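PDB 2PY5: DNA polymerase from Bacillus phage phi29, which replicates the viral DNA by protein-primed, highly processive strand-displacement synthesis and proofreads it with a 3'-5' exonuclease. Local coordinates for residues F13-K18 and C22-Y27. The protein carries 2 engineered substitutions. Residues are numbered along the deposited sequence; the frame is centred on the assembly and turned at random.
Sequences FETTTK and CRVWAY. With nucleotides of chain A.
Glu14 faces both Trp25 and Ala26 in a classic beta bulge, in the antiparallel hairpin that carries part of the 3'-5' exonuclease site. Glu14 O accepts from Trp25 N at 2.8 Å and from Ala26 N at 3.2 Å, both from the same face of its carbonyl plane. Glu14 N returns a bond to Ala26 O. Beyond the bulge, Thr16 N donates to Arg23 O, 2.9 Å away. Thr16 OG1 takes up Arg23 N (2.9 Å) and also bonds Asp21 O; chi1 of 64° sets this hydroxyl between its own N and carbonyl carbon, while CG2 lies over one face of the Arg23 guanidinium, whose NE forms a salt bridge with Asp21.

At the bulge the Trp25 indole lies alongside Glu14, whose CB sits over the six-membered ring, 3.7 Å from its centroid. The Glu14 chain bends at chi2 (-65°), and OE1 accepts from O3' of DT7 of chain A at 2.7 Å. Thr15 N also donates to this O3'. One water joins Trp25 NE1, Thr15 O and the same O3', so Trp25 reaches the DNA 3' end through the water, while Glu14 and Thr15 bond it directly. Glu14 is essential for exonucleolysis, and Thr15 stabilises the frayed primer terminus.

On the other face, Val24 CG2 makes a CH-pi contact over one face of the Phe13 ring, 4.0 Å from its centroid. Helices 44-54 and 63-76 pack on that side; helix 160-182 packs against Glu14, Trp25 and Ala26. Strand 38-41 flanks strand 24-31, with Tyr27 backbone-bonded to Gly41.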
loop_
_atom_site.group_PDB
_atom_site.type_symbol
_atom_site.label_atom_id
_atom_site.label_comp_id
_atom_site.label_asym_id
_atom_site.label_seq_id
_atom_site.Cartn_x
_atom_site.Cartn_y
_atom_site.Cartn_z
ATOM N N PHE F 13 20.794 9.296 -3.218
ATOM C CA PHE F 13 22.053 9.183 -2.480
ATOM C C PHE F 13 22.502 7.730 -2.407
ATOM O O PHE F 13 21.676 6.807 -2.346
ATOM C CB PHE F 13 21.880 9.609 -1.027
ATOM C CG PHE F 13 21.542 11.072 -0.803
ATOM C CD1 PHE F 13 20.780 11.418 0.290
ATOM C CD2 PHE F 13 22.014 12.082 -1.632
ATOM C CE1 PHE F 13 20.494 12.726 0.580
ATOM C CE2 PHE F 13 21.722 13.394 -1.365
ATOM C CZ PHE F 13 20.945 13.721 -0.251
ATOM N N GLU F 14 23.818 7.522 -2.395
ATOM C CA GLU F 14 24.401 6.266 -1.921
ATOM C C GLU F 14 25.069 6.592 -0.599
ATOM O O GLU F 14 25.681 7.655 -0.442
ATOM C CB GLU F 14 25.396 5.668 -2.908
ATOM C CG GLU F 14 24.865 5.473 -4.320
ATOM C CD GLU F 14 23.723 4.457 -4.433
ATOM O OE1 GLU F 14 23.505 3.635 -3.514
ATOM O OE2 GLU F 14 23.046 4.480 -5.483
ATOM N N THR F 15 24.951 5.675 0.362
ATOM C CA THR F 15 25.325 5.979 1.733
ATOM C C THR F 15 26.171 4.859 2.346
ATOM O O THR F 15 26.099 3.712 1.928
ATOM C CB THR F 15 24.067 6.210 2.593
ATOM O OG1 THR F 15 23.290 5.007 2.603
ATOM C CG2 THR F 15 23.209 7.350 2.028
ATOM N N THR F 16 27.003 5.210 3.321
ATOM C CA THR F 16 27.768 4.221 4.036
ATOM C C THR F 16 26.880 3.483 5.029
ATOM O O THR F 16 25.802 3.976 5.391
ATOM C CB THR F 16 28.967 4.849 4.743
ATOM O OG1 THR F 16 28.520 5.768 5.736
ATOM C CG2 THR F 16 29.849 5.571 3.744
ATOM N N THR F 17 27.336 2.313 5.473
ATOM C CA THR F 17 26.460 1.369 6.159
ATOM C C THR F 17 26.979 0.980 7.536
ATOM O O THR F 17 26.627 -0.065 8.063
ATOM C CB THR F 17 26.223 0.132 5.274
ATOM O OG1 THR F 17 27.427 -0.628 5.149
ATOM C CG2 THR F 17 25.734 0.571 3.882
ATOM N N LYS F 18 27.787 1.859 8.123
ATOM C CA LYS F 18 28.347 1.659 9.458
ATOM C C LYS F 18 27.617 2.558 10.447
ATOM O O LYS F 18 27.554 3.771 10.251
ATOM C CB LYS F 18 29.814 2.038 9.459
ATOM C CG LYS F 18 30.675 1.281 8.472
ATOM C CD LYS F 18 32.028 1.972 8.364
ATOM C CE LYS F 18 33.030 1.170 7.563
ATOM N NZ LYS F 18 34.389 1.798 7.616
ATOM N N CYS F 22 28.083 6.961 9.374
ATOM C CA CYS F 22 26.975 6.981 8.446
ATOM C C CYS F 22 26.925 8.312 7.722
ATOM O O CYS F 22 26.719 9.365 8.341
ATOM C CB CYS F 22 25.688 6.743 9.221
ATOM S SG CYS F 22 24.195 6.819 8.265
ATOM N N ARG F 23 27.123 8.259 6.409
ATOM C CA ARG F 23 27.179 9.460 5.597
ATOM C C ARG F 23 26.918 9.161 4.129
ATOM O O ARG F 23 27.069 8.049 3.673
ATOM C CB ARG F 23 28.546 10.129 5.761
ATOM C CG ARG F 23 29.691 9.237 5.465
ATOM C CD ARG F 23 31.060 9.864 5.791
ATOM N NE ARG F 23 31.999 8.770 6.012
ATOM C CZ ARG F 23 32.556 8.018 5.060
ATOM N NH1 ARG F 23 32.358 8.254 3.772
ATOM N NH2 ARG F 23 33.316 7.008 5.408
ATOM N N VAL F 24 26.546 10.195 3.397
ATOM C CA VAL F 24 26.416 10.123 1.937
ATOM C C VAL F 24 27.811 10.023 1.305
ATOM O O VAL F 24 28.703 10.824 1.629
ATOM C CB VAL F 24 25.670 11.380 1.415
ATOM C CG1 VAL F 24 25.703 11.473 -0.110
ATOM C CG2 VAL F 24 24.232 11.371 1.926
ATOM N N TRP F 25 28.017 9.026 0.442
ATOM C CA TRP F 25 29.250 8.955 -0.353
ATOM C C TRP F 25 29.034 9.296 -1.827
ATOM O O TRP F 25 29.990 9.519 -2.551
ATOM C CB TRP F 25 29.977 7.611 -0.194
ATOM C CG TRP F 25 29.253 6.384 -0.714
ATOM C CD1 TRP F 25 28.524 5.512 0.026
ATOM C CD2 TRP F 25 29.247 5.883 -2.055
ATOM N NE1 TRP F 25 28.068 4.486 -0.760
ATOM C CE2 TRP F 25 28.490 4.690 -2.048
ATOM C CE3 TRP F 25 29.826 6.307 -3.261
ATOM C CZ2 TRP F 25 28.264 3.938 -3.205
ATOM C CZ3 TRP F 25 29.609 5.549 -4.413
ATOM C CH2 TRP F 25 28.835 4.376 -4.372
ATOM N N ALA F 26 27.771 9.333 -2.259
ATOM C CA ALA F 26 27.437 9.797 -3.604
ATOM C C ALA F 26 26.054 10.420 -3.637
ATOM O O ALA F 26 25.171 10.006 -2.900
ATOM C CB ALA F 26 27.508 8.656 -4.616
ATOM N N TYR F 27 25.895 11.446 -4.476
ATOM C CA TYR F 27 24.584 11.985 -4.810
ATOM C C TYR F 27 24.447 12.039 -6.322
ATOM O O TYR F 27 25.442 12.095 -7.052
ATOM C CB TYR F 27 24.391 13.395 -4.241
ATOM C CG TYR F 27 25.186 14.486 -4.959
ATOM C CD1 TYR F 27 24.729 15.054 -6.156
ATOM C CD2 TYR F 27 26.402 14.941 -4.454
ATOM C CE1 TYR F 27 25.463 16.058 -6.813
ATOM C CE2 TYR F 27 27.122 15.943 -5.100
ATOM C CZ TYR F 27 26.643 16.491 -6.290
ATOM O OH TYR F 27 27.361 17.477 -6.949
ATOM P P DT A 7 19.092 2.221 -2.782
ATOM O OP1 DT A 7 19.591 2.985 -3.936
ATOM O OP2 DT A 7 18.758 0.790 -2.931
ATOM O "O5'" DT A 7 20.139 2.279 -1.575
ATOM C "C5'" DT A 7 20.602 3.517 -1.058
ATOM C "C4'" DT A 7 21.597 3.219 0.049
ATOM O "O4'" DT A 7 20.952 2.433 1.071
ATOM C "C3'" DT A 7 22.819 2.389 -0.352
ATOM O "O3'" DT A 7 23.879 3.188 -0.893
ATOM C "C2'" DT A 7 23.222 1.810 0.997
ATOM C "C1'" DT A 7 21.889 1.564 1.681
ATOM N N1 DT A 7 21.391 0.144 1.575
ATOM C C2 DT A 7 21.846 -0.754 2.509
ATOM O O2 DT A 7 22.626 -0.458 3.396
ATOM N N3 DT A 7 21.355 -2.023 2.376
ATOM C C4 DT A 7 20.468 -2.474 1.420
ATOM O O4 DT A 7 20.092 -3.652 1.396
ATOM C C5 DT A 7 20.026 -1.486 0.468
ATOM C C7 DT A 7 19.058 -1.869 -0.610
ATOM C C6 DT A 7 20.496 -0.232 0.582
HETATM O O HOH W 1 26.484 2.040 -0.511
#